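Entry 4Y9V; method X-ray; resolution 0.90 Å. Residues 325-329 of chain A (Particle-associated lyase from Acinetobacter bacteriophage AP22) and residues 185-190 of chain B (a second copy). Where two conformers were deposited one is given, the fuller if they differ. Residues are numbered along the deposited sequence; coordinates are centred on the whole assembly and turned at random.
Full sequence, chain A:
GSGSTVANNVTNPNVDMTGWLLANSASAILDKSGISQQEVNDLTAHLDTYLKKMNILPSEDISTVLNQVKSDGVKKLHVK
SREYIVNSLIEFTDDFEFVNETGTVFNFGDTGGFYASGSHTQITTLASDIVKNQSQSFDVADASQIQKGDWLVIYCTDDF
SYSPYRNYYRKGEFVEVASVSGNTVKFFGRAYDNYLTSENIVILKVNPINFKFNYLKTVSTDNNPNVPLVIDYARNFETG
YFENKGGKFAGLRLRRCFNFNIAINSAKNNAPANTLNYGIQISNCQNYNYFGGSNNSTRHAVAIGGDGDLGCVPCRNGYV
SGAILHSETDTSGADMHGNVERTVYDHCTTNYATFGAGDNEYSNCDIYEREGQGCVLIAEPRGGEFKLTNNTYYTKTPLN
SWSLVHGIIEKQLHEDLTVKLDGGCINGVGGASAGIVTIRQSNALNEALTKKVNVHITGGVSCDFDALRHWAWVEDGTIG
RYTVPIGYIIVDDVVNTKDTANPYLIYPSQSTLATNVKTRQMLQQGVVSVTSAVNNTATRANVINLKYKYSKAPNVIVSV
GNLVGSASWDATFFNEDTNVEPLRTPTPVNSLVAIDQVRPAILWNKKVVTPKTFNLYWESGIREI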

# COMPACT_ATOMS: atom_id res chain seq x y z
N LEU A 325 14.86 0.38 9.82
CA LEU A 325 14.86 0.57 11.26
C LEU A 325 15.56 -0.60 11.94
O LEU A 325 15.08 -1.74 11.87
CB LEU A 325 13.40 0.64 11.74
CG LEU A 325 12.57 1.77 11.13
CD1 LEU A 325 11.15 1.70 11.62
CD2 LEU A 325 13.19 3.15 11.45
N HIS A 326 16.68 -0.33 12.63
CA HIS A 326 17.46 -1.40 13.21
C HIS A 326 17.92 -1.12 14.63
O HIS A 326 18.27 0.00 15.00
CB HIS A 326 18.69 -1.74 12.34
CG HIS A 326 18.28 -2.38 11.04
ND1 HIS A 326 17.62 -3.60 11.02
CD2 HIS A 326 18.37 -2.06 9.75
CE1 HIS A 326 17.37 -3.92 9.75
NE2 HIS A 326 17.82 -3.01 8.95
N SER A 327 17.91 -2.21 15.43
CA SER A 327 18.48 -2.21 16.76
C SER A 327 19.78 -3.01 16.76
O SER A 327 19.86 -4.07 16.11
CB SER A 327 17.52 -2.79 17.79
OG SER A 327 17.31 -4.17 17.58
N GLU A 328 20.75 -2.55 17.53
CA GLU A 328 22.02 -3.29 17.69
C GLU A 328 21.87 -4.49 18.60
O GLU A 328 22.42 -5.57 18.30
CB GLU A 328 23.05 -2.28 18.24
CG GLU A 328 24.41 -2.93 18.55
CD GLU A 328 24.56 -3.42 19.96
OE1 GLU A 328 24.19 -2.66 20.88
OE2 GLU A 328 25.18 -4.49 20.13
N THR A 329 21.16 -4.33 19.72
CA THR A 329 20.81 -5.46 20.56
C THR A 329 19.70 -6.27 19.88
O THR A 329 19.10 -5.85 18.90
CB THR A 329 20.39 -5.02 21.96
OG1 THR A 329 19.18 -4.28 21.89
CG2 THR A 329 21.49 -4.23 22.67
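Chain B (185-190) VKFFGR

The chain B segment arrives in extended strand conformation at V185(B) and K186(B) and continues to G189(B) and R190(B), which are outside any strand. It lies against the last residues of a chain A strand, L325(A) to S327(A), and the non-strand residues E328(A) and T329(A). The two chains run in broadly opposite directions, K186(B) lying against E328(A) and G189(B) against H326(A). The backbones approach most closely where G189(B) meets H326(A), their CA atoms 5.6 Å apart. V185(B) and F187(B) make no contact, and L325(A) stays out of reach; together the stretches bury 353 Å².

Nonpolar packing centres on H326(A), whose CA-to-CB bond points toward chain B (chi1 m). CA of G189(B) lies 3.3 Å from the centroid of the H326(A) ring and only 4° off its normal, a CH-pi contact over the face; the nearest ring atom, CD2 of H326(A), is 3.4 Å from that CA. The phi/psi of G189(B), 89/-162°, by themselves call for glycine, and an ideal CB would also come within a tight 3.0 Å of H326(A) NE2. The ring of F188(B) extends alongside, with CD1 4.0 Å from H326(A) O and CE1 3.7 Å from E328(A) CB, while the backbone of S327(A) meets its edge.

Charge pairing is concentrated at K186(B). Its fully extended side chain, t at all four chi angles, carries NZ to E328(A), where it forms a salt bridge with OE2 (2.8 Å) and donates a second hydrogen bond to the backbone O of the same residue (2.9 Å).

No direct backbone-to-backbone hydrogen bond joins the segments; water takes that role. Water 3 donates to S327(A) O (2.8 Å) and accepts from G189(B) N (2.9 Å) and R190(B) NH1 (3.0 Å). Water 2 links S327(A) O to R190(B) NH2, each 2.9 Å from its oxygen. R190(B) NH1 also donates a hydrogen bond to G189(B) O (2.8 Å), within its own chain.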

# COMPACT_ATOMS: atom_id res chain seq x y z
N VAL B 185 33.75 -5.46 13.36
CA VAL B 185 32.83 -4.36 13.08
C VAL B 185 31.41 -4.90 13.13
O VAL B 185 31.05 -5.75 12.29
CB VAL B 185 33.14 -3.77 11.71
CG1 VAL B 185 32.17 -2.63 11.39
CG2 VAL B 185 34.59 -3.30 11.65
N LYS B 186 30.61 -4.46 14.10
CA LYS B 186 29.18 -4.78 14.10
C LYS B 186 28.48 -3.64 13.39
O LYS B 186 28.81 -2.46 13.66
CB LYS B 186 28.69 -4.94 15.53
CG LYS B 186 27.27 -5.48 15.63
CD LYS B 186 26.84 -5.79 17.05
CE LYS B 186 25.49 -6.49 17.11
NZ LYS B 186 25.07 -6.81 18.48
N PHE B 187 27.56 -3.95 12.49
CA PHE B 187 26.85 -2.92 11.72
C PHE B 187 25.35 -3.09 11.94
O PHE B 187 24.87 -4.14 12.33
CB PHE B 187 27.24 -2.95 10.23
CG PHE B 187 26.87 -4.22 9.49
CD1 PHE B 187 27.72 -5.30 9.43
CD2 PHE B 187 25.63 -4.31 8.84
CE1 PHE B 187 27.37 -6.45 8.72
CE2 PHE B 187 25.28 -5.43 8.15
CZ PHE B 187 26.15 -6.50 8.10
N PHE B 188 24.61 -2.01 11.66
CA PHE B 188 23.17 -2.04 11.80
C PHE B 188 22.53 -2.78 10.63
O PHE B 188 22.88 -2.57 9.45
CB PHE B 188 22.63 -0.61 11.89
CG PHE B 188 22.91 0.02 13.22
CD1 PHE B 188 22.21 -0.35 14.34
CD2 PHE B 188 23.89 1.01 13.36
CE1 PHE B 188 22.45 0.24 15.58
CE2 PHE B 188 24.13 1.60 14.58
CZ PHE B 188 23.39 1.23 15.69
N GLY B 189 21.57 -3.61 10.92
CA GLY B 189 20.88 -4.36 9.88
C GLY B 189 21.55 -5.68 9.60
O GLY B 189 22.30 -6.21 10.40
N ARG B 190 21.21 -6.24 8.42
CA ARG B 190 21.68 -7.55 8.06
C ARG B 190 22.25 -7.47 6.64
O ARG B 190 21.79 -6.69 5.79
CB ARG B 190 20.57 -8.64 8.13
CG ARG B 190 19.92 -8.74 9.50
CD ARG B 190 20.90 -9.28 10.57
NE ARG B 190 20.26 -9.38 11.89
CZ ARG B 190 20.16 -8.38 12.77
NH1 ARG B 190 20.68 -7.20 12.52
NH2 ARG B 190 19.52 -8.58 13.90
O HOH W 1 19.22 -3.99 6.77
O HOH W 2 20.59 -6.87 15.99
O HOH W 3 21.03 -4.48 13.63